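Local coordinates for protein putative pyridoxal phosphate-dependent transferase (Clostridium difficile, PDB 4DQ6) that binds pyridoxal-5'-phosphate and belongs to the class I and II aminotransferase family, although its precise role is not established, at residues S19-E24 / R369-C374; S23-K28 / P36-D41; K27-N32 / I345-G350; E312-L317 / E381-I386. One frame throughout, in Å; residues are numbered along the deposited sequence. Where two conformers were deposited one is given.

Contact 1 (S19-E24 / R369-C374); sequences SSKWSE and RINLAC
With CG turned opposite the backbone N (chi1 -174°) and every later bond extended, K21 leaves helix 20-23 as a straight rod that carries its ammonium group to N371, whose own first torsion (chi1 -177°) holds its carboxamide out from strand 367-371. The backbones stay well apart, 10.7 Å from K21 CA to N371 CA, and the two side chains meet obliquely. K21 NZ comes to the amino side of the amide, 3.3 Å from N371 ND2. Both atoms are donors, so no bond joins them; instead they share one acceptor, D41 O, while V39 O also takes N371 ND2 and K21 forms a salt bridge with D43. A water supplies the remaining link, accepting from K21 NZ at 2.9 Å and donating to N371 O at 2.9 Å.

The strand is one of the small antiparallel sheet typical of the C-terminal domain in fold type I pyridoxal-phosphate enzymes, and at its end N371 makes an Asx turn. N371 OD1 accepts from A373 N at 2.9 Å, with a C=O...N angle of 163°. This fixes the rotation of the amide and leaves its NH2 directed at the carbonyls of segment 36-41. The side chain of N371 lies about 9 Å from the bound pyridoxal-5'-phosphate. At the other end of the contact S19 is the N-cap of the short helix, its OG accepting from W22 N at 3.2 Å, and W22 NE1 also reaches D43. E24, just past the helix, forms a salt bridge with R272 of the second subunit.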
loop_
_atom_site.group_PDB
_atom_site.type_symbol
_atom_site.label_atom_id
_atom_site.label_comp_id
_atom_site.label_asym_id
_atom_site.label_seq_id
_atom_site.Cartn_x
_atom_site.Cartn_y
_atom_site.Cartn_z
ATOM N N SER A 19 -17.759 -2.343 -2.069
ATOM C CA SER A 19 -17.307 -3.684 -1.838
ATOM C C SER A 19 -17.079 -4.400 -3.165
ATOM O O SER A 19 -17.986 -4.473 -3.980
ATOM C CB SER A 19 -18.379 -4.477 -1.080
ATOM O OG SER A 19 -18.106 -5.888 -1.111
ATOM N N SER A 20 -15.872 -4.895 -3.392
ATOM C CA SER A 20 -15.629 -5.675 -4.611
ATOM C C SER A 20 -16.479 -6.960 -4.673
ATOM O O SER A 20 -17.001 -7.297 -5.712
ATOM C CB SER A 20 -14.166 -5.998 -4.768
ATOM O OG SER A 20 -13.695 -6.747 -3.682
ATOM N N LYS A 21 -16.698 -7.575 -3.510
ATOM C CA LYS A 21 -17.549 -8.757 -3.434
ATOM C C LYS A 21 -18.964 -8.483 -4.008
ATOM O O LYS A 21 -19.536 -9.304 -4.746
ATOM C CB LYS A 21 -17.640 -9.236 -1.984
ATOM C CG LYS A 21 -18.396 -10.552 -1.775
ATOM C CD LYS A 21 -18.417 -10.870 -0.254
ATOM C CE LYS A 21 -18.928 -12.265 0.087
ATOM N NZ LYS A 21 -18.895 -12.484 1.583
ATOM N N TRP A 22 -19.519 -7.343 -3.648
ATOM C CA TRP A 22 -20.870 -6.961 -4.095
ATOM C C TRP A 22 -20.944 -6.185 -5.389
ATOM O O TRP A 22 -22.025 -6.120 -6.003
ATOM C CB TRP A 22 -21.544 -6.175 -2.976
ATOM C CG TRP A 22 -21.963 -7.042 -1.834
ATOM C CD1 TRP A 22 -21.211 -7.503 -0.753
ATOM C CD2 TRP A 22 -23.272 -7.645 -1.652
ATOM N NE1 TRP A 22 -21.977 -8.307 0.079
ATOM C CE2 TRP A 22 -23.216 -8.405 -0.408
ATOM C CE3 TRP A 22 -24.456 -7.635 -2.381
ATOM C CZ2 TRP A 22 -24.304 -9.099 0.070
ATOM C CZ3 TRP A 22 -25.539 -8.382 -1.901
ATOM C CH2 TRP A 22 -25.447 -9.109 -0.709
ATOM N N SER A 23 -19.824 -5.614 -5.841
ATOM C CA SER A 23 -19.775 -4.648 -6.941
ATOM C C SER A 23 -18.968 -5.040 -8.175
ATOM O O SER A 23 -19.122 -4.424 -9.215
ATOM C CB SER A 23 -19.200 -3.330 -6.419
ATOM O OG SER A 23 -20.110 -2.825 -5.465
ATOM N N GLU A 24 -18.098 -6.028 -8.060
ATOM C CA GLU A 24 -17.250 -6.476 -9.175
ATOM C C GLU A 24 -17.646 -7.822 -9.797
ATOM O O GLU A 24 -16.877 -8.441 -10.541
ATOM C CB GLU A 24 -15.770 -6.548 -8.728
ATOM C CG GLU A 24 -15.191 -5.180 -8.611
ATOM C CD GLU A 24 -13.706 -5.109 -8.205
ATOM O OE1 GLU A 24 -12.946 -6.100 -8.345
ATOM O OE2 GLU A 24 -13.308 -4.018 -7.759
ATOM N N ARG A 369 -16.034 -23.204 -4.654
ATOM C CA ARG A 369 -15.789 -22.667 -3.314
ATOM C C ARG A 369 -16.822 -21.625 -2.870
ATOM O O ARG A 369 -17.122 -20.679 -3.586
ATOM C CB ARG A 369 -14.380 -22.082 -3.247
ATOM C CG ARG A 369 -13.816 -21.960 -1.862
ATOM C CD ARG A 369 -12.645 -20.995 -1.790
ATOM N NE ARG A 369 -13.017 -19.590 -2.028
ATOM C CZ ARG A 369 -12.150 -18.610 -2.103
ATOM N NH1 ARG A 369 -10.817 -18.853 -2.008
ATOM N NH2 ARG A 369 -12.567 -17.368 -2.279
ATOM N N ILE A 370 -17.336 -21.889 -1.674
ATOM C CA ILE A 370 -18.428 -21.127 -1.092
ATOM C C ILE A 370 -17.976 -20.447 0.215
ATOM O O ILE A 370 -17.486 -21.100 1.127
ATOM C CB ILE A 370 -19.660 -21.979 -0.810
ATOM C CG1 ILE A 370 -20.003 -22.883 -2.009
ATOM C CG2 ILE A 370 -20.839 -21.072 -0.506
ATOM C CD1 ILE A 370 -21.146 -23.848 -1.812
ATOM N N ASN A 371 -18.155 -19.126 0.256
ATOM C CA ASN A 371 -17.859 -18.310 1.413
ATOM C C ASN A 371 -18.957 -18.312 2.467
ATOM O O ASN A 371 -20.032 -17.797 2.189
ATOM C CB ASN A 371 -17.510 -16.892 0.963
ATOM C CG ASN A 371 -17.114 -15.972 2.093
ATOM O OD1 ASN A 371 -17.412 -16.208 3.272
ATOM N ND2 ASN A 371 -16.559 -14.824 1.719
ATOM N N LEU A 372 -18.693 -18.893 3.644
ATOM C CA LEU A 372 -19.703 -19.029 4.710
ATOM C C LEU A 372 -19.639 -17.999 5.790
ATOM O O LEU A 372 -20.340 -18.133 6.827
ATOM C CB LEU A 372 -19.636 -20.463 5.279
ATOM C CG LEU A 372 -20.649 -21.444 4.677
ATOM C CD1 LEU A 372 -20.553 -21.489 3.151
ATOM C CD2 LEU A 372 -20.502 -22.831 5.325
ATOM N N ALA A 373 -18.837 -16.954 5.636
ATOM C CA ALA A 373 -18.714 -15.879 6.633
ATOM C C ALA A 373 -19.758 -14.843 6.317
ATOM O O ALA A 373 -19.479 -13.715 5.888
ATOM C CB ALA A 373 -17.294 -15.258 6.612
ATOM N N CYS A 374 -21.021 -15.240 6.539
ATOM C CA CYS A 374 -22.149 -14.357 6.241
ATOM C C CYS A 374 -23.304 -14.746 7.184
ATOM O O CYS A 374 -23.287 -15.841 7.739
ATOM C CB CYS A 374 -22.597 -14.459 4.802
ATOM S SG CYS A 374 -23.177 -16.092 4.306
HETATM O O HOH W 1 -20.372 -14.973 1.731
#

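Contact 2 (S23-K28 / P36-D41); sequences SEMEKK and PMWVAD
M25 reaches obliquely across the W38 indole, and its thioether then meets the P36 ring at about a right angle. The middle of the methionine chain makes the closest approach: M25 CG is 3.4 Å from W38 NE1, coming in obliquely along the NE1-CE2-CZ2 side of the indole. From there the sulfur continues past the pyrrole ring as a Met-aromatic contact, M25 SD lying 4.5 Å from the centroid of the five-membered ring and 50° off its normal, neither squarely above it nor in its plane. The sulfur also makes the nearer touch to proline, M25 SD lying 3.8 Å from P36 CB, with the methyl CE slightly farther off. Further along the indole, W38 CH2 is 4.0 Å from the carbonyl oxygen E24 O.

W38 takes the crowded first torsion (chi1 61°), with CG between its own backbone N and carbonyl carbon, and V39 CG2 lies on one face of its ring. Its NE1 is not spent on the methionine but donates to K21 O, which fixes the indole's rotation.

Helix 25-29 is thereby packed on the loop that follows strand 35-36. Y29 adds a T-shaped ring contact with W38, A353 of strand 352-353 touches both M25 and W38, and P36 also rests on K21 and W22 of helix 20-23.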
loop_
_atom_site.group_PDB
_atom_site.type_symbol
_atom_site.label_atom_id
_atom_site.label_comp_id
_atom_site.label_asym_id
_atom_site.label_seq_id
_atom_site.Cartn_x
_atom_site.Cartn_y
_atom_site.Cartn_z
ATOM N N SER A 23 -19.824 -5.614 -5.841
ATOM C CA SER A 23 -19.775 -4.648 -6.941
ATOM C C SER A 23 -18.968 -5.040 -8.175
ATOM O O SER A 23 -19.122 -4.424 -9.215
ATOM C CB SER A 23 -19.200 -3.330 -6.419
ATOM O OG SER A 23 -20.110 -2.825 -5.465
ATOM N N GLU A 24 -18.098 -6.028 -8.060
ATOM C CA GLU A 24 -17.250 -6.476 -9.175
ATOM C C GLU A 24 -17.646 -7.822 -9.797
ATOM O O GLU A 24 -16.877 -8.441 -10.541
ATOM C CB GLU A 24 -15.770 -6.548 -8.728
ATOM C CG GLU A 24 -15.191 -5.180 -8.611
ATOM C CD GLU A 24 -13.706 -5.109 -8.205
ATOM O OE1 GLU A 24 -12.946 -6.100 -8.345
ATOM O OE2 GLU A 24 -13.308 -4.018 -7.759
ATOM N N MET A 25 -18.870 -8.274 -9.574
ATOM C CA MET A 25 -19.250 -9.516 -10.217
ATOM C C MET A 25 -19.440 -9.398 -11.732
ATOM O O MET A 25 -19.269 -10.396 -12.428
ATOM C CB MET A 25 -20.503 -10.098 -9.558
ATOM C CG MET A 25 -20.211 -10.667 -8.192
ATOM S SD MET A 25 -21.653 -11.172 -7.297
ATOM C CE MET A 25 -22.398 -9.583 -6.938
ATOM N N GLU A 26 -19.787 -8.209 -12.246
ATOM C CA GLU A 26 -19.958 -8.068 -13.700
ATOM C C GLU A 26 -18.765 -8.547 -14.526
ATOM O O GLU A 26 -18.941 -9.306 -15.478
ATOM C CB GLU A 26 -20.280 -6.634 -14.125
ATOM C CG GLU A 26 -20.729 -6.575 -15.591
ATOM C CD GLU A 26 -21.169 -5.193 -16.027
ATOM O OE1 GLU A 26 -20.678 -4.205 -15.428
ATOM O OE2 GLU A 26 -21.994 -5.100 -16.973
ATOM N N LYS A 27 -17.556 -8.099 -14.205
ATOM C CA LYS A 27 -16.419 -8.464 -15.037
ATOM C C LYS A 27 -16.144 -9.944 -14.948
ATOM O O LYS A 27 -15.670 -10.534 -15.908
ATOM C CB LYS A 27 -15.147 -7.644 -14.735
ATOM C CG LYS A 27 -14.833 -7.467 -13.262
ATOM N N LYS A 28 -16.457 -10.563 -13.811
ATOM C CA LYS A 28 -16.091 -11.955 -13.608
ATOM C C LYS A 28 -17.186 -12.919 -14.077
ATOM O O LYS A 28 -16.896 -13.945 -14.692
ATOM C CB LYS A 28 -15.759 -12.201 -12.132
ATOM C CG LYS A 28 -15.383 -13.643 -11.833
ATOM N N PRO A 36 -23.635 -12.879 -3.708
ATOM C CA PRO A 36 -22.179 -13.137 -3.723
ATOM C C PRO A 36 -21.714 -14.050 -2.593
ATOM O O PRO A 36 -21.911 -13.762 -1.414
ATOM C CB PRO A 36 -21.600 -11.725 -3.560
ATOM C CG PRO A 36 -22.612 -11.048 -2.729
ATOM C CD PRO A 36 -23.945 -11.540 -3.181
ATOM N N MET A 37 -21.035 -15.134 -2.947
ATOM C CA MET A 37 -20.455 -16.034 -1.971
ATOM C C MET A 37 -19.047 -16.412 -2.394
ATOM O O MET A 37 -18.609 -17.574 -2.177
ATOM C CB MET A 37 -21.296 -17.317 -1.869
ATOM C CG MET A 37 -22.765 -17.098 -1.552
ATOM S SD MET A 37 -23.119 -16.516 0.116
ATOM C CE MET A 37 -22.910 -18.024 1.092
ATOM N N TRP A 38 -18.360 -15.459 -2.982
ATOM C CA TRP A 38 -17.130 -15.788 -3.713
ATOM C C TRP A 38 -15.937 -15.234 -2.972
ATOM O O TRP A 38 -15.344 -15.922 -2.116
ATOM C CB TRP A 38 -17.270 -15.379 -5.204
ATOM C CG TRP A 38 -17.492 -13.890 -5.472
ATOM C CD1 TRP A 38 -18.576 -13.082 -5.085
ATOM C CD2 TRP A 38 -16.632 -13.011 -6.259
ATOM N NE1 TRP A 38 -18.406 -11.804 -5.522
ATOM C CE2 TRP A 38 -17.268 -11.703 -6.255
ATOM C CE3 TRP A 38 -15.408 -13.165 -6.928
ATOM C CZ2 TRP A 38 -16.720 -10.611 -6.891
ATOM C CZ3 TRP A 38 -14.852 -12.049 -7.557
ATOM C CH2 TRP A 38 -15.510 -10.797 -7.568
ATOM N N VAL A 39 -15.615 -13.967 -3.202
ATOM C CA VAL A 39 -14.464 -13.282 -2.567
ATOM C C VAL A 39 -14.395 -13.539 -1.060
ATOM O O VAL A 39 -15.407 -13.364 -0.343
ATOM C CB VAL A 39 -14.633 -11.750 -2.811
ATOM C CG1 VAL A 39 -13.939 -10.897 -1.718
ATOM C CG2 VAL A 39 -14.193 -11.397 -4.229
ATOM N N ALA A 40 -13.218 -13.831 -0.525
ATOM C CA ALA A 40 -13.000 -14.065 0.907
ATOM C C ALA A 40 -12.854 -12.766 1.706
ATOM O O ALA A 40 -11.773 -12.411 2.183
ATOM C CB ALA A 40 -11.742 -14.976 1.078
ATOM N N ASP A 41 -13.988 -12.093 1.890
ATOM C CA ASP A 41 -14.177 -11.183 3.023
ATOM C C ASP A 41 -15.538 -11.532 3.573
ATOM O O ASP A 41 -16.276 -12.301 2.990
ATOM C CB ASP A 41 -13.944 -9.686 2.708
ATOM C CG ASP A 41 -14.989 -9.054 1.836
ATOM O OD1 ASP A 41 -16.107 -9.600 1.676
ATOM O OD2 ASP A 41 -14.720 -7.938 1.307
#

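Contact 3 (K27-N32 / I345-G350)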
loop_
_atom_site.group_PDB
_atom_site.type_symbol
_atom_site.label_atom_id
_atom_site.label_comp_id
_atom_site.label_asym_id
_atom_site.label_seq_id
_atom_site.Cartn_x
_atom_site.Cartn_y
_atom_site.Cartn_z
ATOM N N LYS A 27 -17.556 -8.099 -14.205
ATOM C CA LYS A 27 -16.419 -8.464 -15.037
ATOM C C LYS A 27 -16.144 -9.944 -14.948
ATOM O O LYS A 27 -15.670 -10.534 -15.908
ATOM C CB LYS A 27 -15.147 -7.644 -14.735
ATOM C CG LYS A 27 -14.833 -7.467 -13.262
ATOM N N LYS A 28 -16.457 -10.563 -13.811
ATOM C CA LYS A 28 -16.091 -11.955 -13.608
ATOM C C LYS A 28 -17.186 -12.919 -14.077
ATOM O O LYS A 28 -16.896 -13.945 -14.692
ATOM C CB LYS A 28 -15.759 -12.201 -12.132
ATOM C CG LYS A 28 -15.383 -13.643 -11.833
ATOM N N TYR A 29 -18.441 -12.566 -13.814
ATOM C CA TYR A 29 -19.586 -13.456 -14.036
ATOM C C TYR A 29 -20.497 -12.978 -15.172
ATOM O O TYR A 29 -21.398 -13.710 -15.555
ATOM C CB TYR A 29 -20.402 -13.577 -12.757
ATOM C CG TYR A 29 -19.605 -14.197 -11.626
ATOM C CD1 TYR A 29 -19.438 -15.564 -11.529
ATOM C CD2 TYR A 29 -19.023 -13.407 -10.671
ATOM C CE1 TYR A 29 -18.697 -16.111 -10.505
ATOM C CE2 TYR A 29 -18.275 -13.939 -9.636
ATOM C CZ TYR A 29 -18.120 -15.300 -9.558
ATOM O OH TYR A 29 -17.327 -15.801 -8.542
ATOM N N GLY A 30 -20.293 -11.750 -15.646
ATOM C CA GLY A 30 -21.103 -11.217 -16.735
ATOM C C GLY A 30 -22.259 -10.356 -16.267
ATOM O O GLY A 30 -22.907 -9.693 -17.098
ATOM N N THR A 31 -22.527 -10.374 -14.960
ATOM C CA THR A 31 -23.586 -9.594 -14.331
ATOM C C THR A 31 -23.259 -9.389 -12.867
ATOM O O THR A 31 -22.511 -10.172 -12.311
ATOM C CB THR A 31 -24.970 -10.268 -14.466
ATOM O OG1 THR A 31 -25.940 -9.514 -13.724
ATOM C CG2 THR A 31 -24.948 -11.673 -13.970
ATOM N N ASN A 32 -23.789 -8.318 -12.273
ATOM C CA ASN A 32 -23.685 -8.011 -10.859
ATOM C C ASN A 32 -24.947 -8.406 -10.070
ATOM O O ASN A 32 -24.991 -8.294 -8.847
ATOM C CB ASN A 32 -23.455 -6.510 -10.688
ATOM C CG ASN A 32 -22.216 -6.150 -9.873
ATOM O OD1 ASN A 32 -21.306 -6.971 -9.565
ATOM N ND2 ASN A 32 -22.135 -4.853 -9.566
ATOM N N ILE A 345 -24.928 -22.448 -15.283
ATOM C CA ILE A 345 -26.197 -22.648 -14.574
ATOM C C ILE A 345 -26.194 -21.983 -13.198
ATOM O O ILE A 345 -27.197 -21.506 -12.766
ATOM C CB ILE A 345 -26.664 -24.110 -14.436
ATOM C CG1 ILE A 345 -25.653 -24.987 -13.678
ATOM C CG2 ILE A 345 -27.076 -24.677 -15.784
ATOM C CD1 ILE A 345 -26.115 -26.447 -13.574
ATOM N N LEU A 346 -25.052 -21.937 -12.514
ATOM C CA LEU A 346 -25.038 -21.264 -11.203
ATOM C C LEU A 346 -25.335 -19.772 -11.376
ATOM O O LEU A 346 -26.104 -19.186 -10.617
ATOM C CB LEU A 346 -23.669 -21.475 -10.541
ATOM C CG LEU A 346 -23.436 -22.896 -10.022
ATOM C CD1 LEU A 346 -21.935 -23.193 -9.734
ATOM C CD2 LEU A 346 -24.269 -23.064 -8.759
ATOM N N VAL A 347 -24.697 -19.152 -12.378
ATOM C CA VAL A 347 -24.908 -17.720 -12.639
ATOM C C VAL A 347 -26.298 -17.430 -13.241
ATOM O O VAL A 347 -27.003 -16.564 -12.754
ATOM C CB VAL A 347 -23.830 -17.110 -13.552
ATOM C CG1 VAL A 347 -24.205 -15.664 -13.878
ATOM C CG2 VAL A 347 -22.455 -17.203 -12.902
ATOM N N GLN A 348 -26.667 -18.172 -14.292
ATOM C CA GLN A 348 -27.849 -17.851 -15.103
ATOM C C GLN A 348 -29.119 -18.295 -14.418
ATOM O O GLN A 348 -30.113 -17.559 -14.389
ATOM C CB GLN A 348 -27.729 -18.499 -16.483
ATOM C CG GLN A 348 -26.584 -17.900 -17.267
ATOM C CD GLN A 348 -26.123 -18.718 -18.465
ATOM O OE1 GLN A 348 -26.799 -19.634 -18.937
ATOM N NE2 GLN A 348 -24.915 -18.390 -18.947
ATOM N N LYS A 349 -29.100 -19.509 -13.879
ATOM C CA LYS A 349 -30.260 -20.117 -13.235
ATOM C C LYS A 349 -30.306 -19.924 -11.734
ATOM O O LYS A 349 -31.299 -19.493 -11.195
ATOM C CB LYS A 349 -30.366 -21.605 -13.605
ATOM C CG LYS A 349 -31.732 -22.209 -13.297
ATOM C CD LYS A 349 -31.773 -23.678 -13.778
ATOM C CE LYS A 349 -33.155 -24.308 -13.691
ATOM N NZ LYS A 349 -33.715 -24.077 -12.336
ATOM N N GLY A 350 -29.213 -20.215 -11.039
ATOM C CA GLY A 350 -29.139 -19.940 -9.600
ATOM C C GLY A 350 -29.088 -18.472 -9.210
ATOM O O GLY A 350 -29.599 -18.083 -8.169
#
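V347 overlaps the side of the Y29 ring nearest the backbone, its CG2 methyl lying 3.7 Å from Y29 CD1 in an oblique approach. That methyl also comes within 4.2 Å of Y29 CB. The other branch, placed opposite the backbone N (chi1 174°), serves the residues after the tyrosine: V347 CG1 is 3.8 Å from the carbonyl oxygen Y29 O and 4.1 Å from T31 CG2. Here the threonine and valine side chains run past each other in opposite directions. One forked side chain therefore straddles the end of helix 25-29, touching its last residue with both methyls and the following loop with one.

The turn between Y29 and T31 is made by G30, whose positive phi of 97° marks the departure from helical geometry. K28 CG lies on one face of the phenol, whose hydroxyl is bonded to L354 O; T31 OG1 accepts from D33 N. On the opposing side the helix widens into a pi-type turn, where I345 O receives both K349 N and G350 N.

This apolar surface contact joins the end of helix 25-29 to the end of helix 339-350. Between them, L34 touches both Y29 and V347, and strand 352-353 packs on Y29 through A353 and on L346 through V352.

Contact 4 (E312-L317 / E381-I386)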
loop_
_atom_site.group_PDB
_atom_site.type_symbol
_atom_site.label_atom_id
_atom_site.label_comp_id
_atom_site.label_asym_id
_atom_site.label_seq_id
_atom_site.Cartn_x
_atom_site.Cartn_y
_atom_site.Cartn_z
ATOM N N GLU A 312 -28.869 -33.429 2.787
ATOM C CA GLU A 312 -30.313 -33.679 2.747
ATOM C C GLU A 312 -30.969 -33.261 1.421
ATOM O O GLU A 312 -31.842 -33.983 0.864
ATOM C CB GLU A 312 -30.962 -33.015 3.977
ATOM C CG GLU A 312 -30.513 -33.740 5.236
ATOM C CD GLU A 312 -31.130 -33.249 6.534
ATOM O OE1 GLU A 312 -31.959 -32.294 6.521
ATOM O OE2 GLU A 312 -30.731 -33.849 7.579
ATOM N N ASN A 313 -30.575 -32.109 0.884
ATOM C CA ASN A 313 -31.298 -31.509 -0.244
ATOM C C ASN A 313 -30.574 -31.578 -1.585
ATOM O O ASN A 313 -31.204 -31.490 -2.619
ATOM C CB ASN A 313 -31.674 -30.071 0.083
ATOM C CG ASN A 313 -32.529 -29.977 1.323
ATOM O OD1 ASN A 313 -33.646 -30.495 1.347
ATOM N ND2 ASN A 313 -31.991 -29.410 2.368
ATOM N N MET A 314 -29.257 -31.751 -1.570
ATOM C CA MET A 314 -28.438 -31.890 -2.816
ATOM C C MET A 314 -27.454 -33.048 -2.705
ATOM O O MET A 314 -26.240 -32.866 -2.746
ATOM C CB MET A 314 -27.674 -30.588 -3.104
ATOM C CG MET A 314 -28.611 -29.398 -3.225
ATOM S SD MET A 314 -27.841 -27.811 -3.554
ATOM C CE MET A 314 -27.487 -27.166 -1.915
ATOM N N PRO A 315 -27.990 -34.278 -2.580
ATOM C CA PRO A 315 -27.140 -35.403 -2.208
ATOM C C PRO A 315 -26.159 -35.861 -3.283
ATOM O O PRO A 315 -25.231 -36.649 -2.977
ATOM C CB PRO A 315 -28.131 -36.513 -1.874
ATOM C CG PRO A 315 -29.351 -36.140 -2.623
ATOM C CD PRO A 315 -29.411 -34.626 -2.540
ATOM N N LYS A 316 -26.340 -35.399 -4.519
ATOM C CA LYS A 316 -25.333 -35.650 -5.565
ATOM C C LYS A 316 -24.027 -34.859 -5.324
ATOM O O LYS A 316 -22.953 -35.274 -5.778
ATOM C CB LYS A 316 -25.878 -35.378 -6.969
ATOM C CG LYS A 316 -26.843 -36.468 -7.477
ATOM C CD LYS A 316 -27.784 -35.946 -8.535
ATOM C CE LYS A 316 -28.693 -37.044 -9.067
ATOM N NZ LYS A 316 -29.776 -36.494 -9.954
ATOM N N LEU A 317 -24.106 -33.756 -4.577
ATOM C CA LEU A 317 -22.924 -32.992 -4.239
ATOM C C LEU A 317 -22.208 -33.682 -3.079
ATOM O O LEU A 317 -22.820 -34.362 -2.246
ATOM C CB LEU A 317 -23.271 -31.574 -3.781
ATOM C CG LEU A 317 -24.128 -30.776 -4.778
ATOM C CD1 LEU A 317 -24.293 -29.356 -4.303
ATOM C CD2 LEU A 317 -23.603 -30.842 -6.229
ATOM N N GLU A 381 -30.249 -18.603 1.807
ATOM C CA GLU A 381 -30.624 -18.149 0.499
ATOM C C GLU A 381 -29.672 -18.640 -0.565
ATOM O O GLU A 381 -30.097 -19.023 -1.644
ATOM C CB GLU A 381 -30.770 -16.595 0.502
ATOM C CG GLU A 381 -31.524 -16.017 -0.644
ATOM C CD GLU A 381 -31.329 -14.522 -0.725
ATOM O OE1 GLU A 381 -31.542 -13.860 0.321
ATOM O OE2 GLU A 381 -30.965 -14.008 -1.814
ATOM N N ALA A 382 -28.396 -18.637 -0.236
ATOM C CA ALA A 382 -27.402 -19.113 -1.198
ATOM C C ALA A 382 -27.578 -20.594 -1.503
ATOM O O ALA A 382 -27.576 -20.985 -2.640
ATOM C CB ALA A 382 -26.006 -18.867 -0.686
ATOM N N LEU A 383 -27.873 -21.373 -0.496
ATOM C CA LEU A 383 -28.043 -22.837 -0.702
ATOM C C LEU A 383 -29.309 -23.132 -1.496
ATOM O O LEU A 383 -29.333 -24.023 -2.340
ATOM C CB LEU A 383 -27.993 -23.595 0.618
ATOM C CG LEU A 383 -26.675 -23.548 1.371
ATOM C CD1 LEU A 383 -26.874 -23.914 2.825
ATOM C CD2 LEU A 383 -25.651 -24.451 0.671
ATOM N N ILE A 384 -30.375 -22.357 -1.261
ATOM C CA ILE A 384 -31.605 -22.475 -2.041
ATOM C C ILE A 384 -31.388 -22.150 -3.525
ATOM O O ILE A 384 -31.854 -22.876 -4.417
ATOM C CB ILE A 384 -32.699 -21.568 -1.473
ATOM C CG1 ILE A 384 -33.134 -22.017 -0.073
ATOM C CG2 ILE A 384 -33.859 -21.545 -2.464
ATOM C CD1 ILE A 384 -33.967 -20.962 0.651
ATOM N N ARG A 385 -30.554 -21.128 -3.785
ATOM C CA ARG A 385 -30.167 -20.772 -5.163
ATOM C C ARG A 385 -29.345 -21.860 -5.863
ATOM O O ARG A 385 -29.577 -22.180 -7.038
ATOM C CB ARG A 385 -29.452 -19.402 -5.209
ATOM C CG ARG A 385 -30.393 -18.236 -4.877
ATOM C CD ARG A 385 -29.732 -16.856 -5.097
ATOM N NE ARG A 385 -30.693 -15.808 -4.749
ATOM C CZ ARG A 385 -30.781 -14.623 -5.333
ATOM N NH1 ARG A 385 -29.922 -14.233 -6.274
ATOM N NH2 ARG A 385 -31.752 -13.796 -4.938
ATOM N N ILE A 386 -28.445 -22.480 -5.120
ATOM C CA ILE A 386 -27.613 -23.523 -5.673
ATOM C C ILE A 386 -28.521 -24.705 -6.001
ATOM O O ILE A 386 -28.450 -25.265 -7.086
ATOM C CB ILE A 386 -26.500 -23.925 -4.688
ATOM C CG1 ILE A 386 -25.490 -22.780 -4.554
ATOM C CG2 ILE A 386 -25.800 -25.180 -5.167
ATOM C CD1 ILE A 386 -24.563 -22.792 -3.332
#
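L383 is where helix 376-390 first meets M314, and it does so mainly through its backbone: in the modelled conformer of the methionine, one of two deposited, M314 CE sits 3.7 Å from L383 O. The leucine side chain adds a looser touch, L383 CD2 being 4.2 Å from the same methyl, and also touches F305 and Y309 of helix 289-313. Nearly one turn later comes I386, which M314 crosses at about a right angle. The branch methyl of the isoleucine does the touching, I386 CG2 lying 3.7 Å from M314 SD; with this methyl placed opposite the backbone N, I386 offers it to the sulfur.

M314 leaves the backbone with CG opposite its carbonyl carbon (chi1 -57°), and its chain bends at chi3 (-89°), which brings the methyl round to L383. The residue is the first beyond helix 289-313 and opens a type I beta turn, closed by L317 N to M314 O at 2.9 Å, that leads into strand 318-319. The methionine also touches K387 and I390 of the same C-terminal helix.

With no hydrogen bond between the segments, the contact rests on dispersion and burial of apolar surface, and its details hold for the modelled methionine conformer.

From the N terminus, residues 19-32 open three loops. Contact 2 closes the shortest, bringing 36-41 back on helix 25-29; contact 3 closes next but far along the chain at helix 339-350, nested within the long loop that contact 1 completes at strand 367-371. Contact 4 opens at the end of helix 289-313 and closes on helix 376-390, so it crosses both contacts 1 and 3 and stands in series after contact 2. The first two are only 5 Å apart between centres. Contacts 1 to 3 thus fasten the N-terminal segment to strand, loop and helix, while contact 4 ties two helices together, I370 of contact 1 packing on I386 of contact 4.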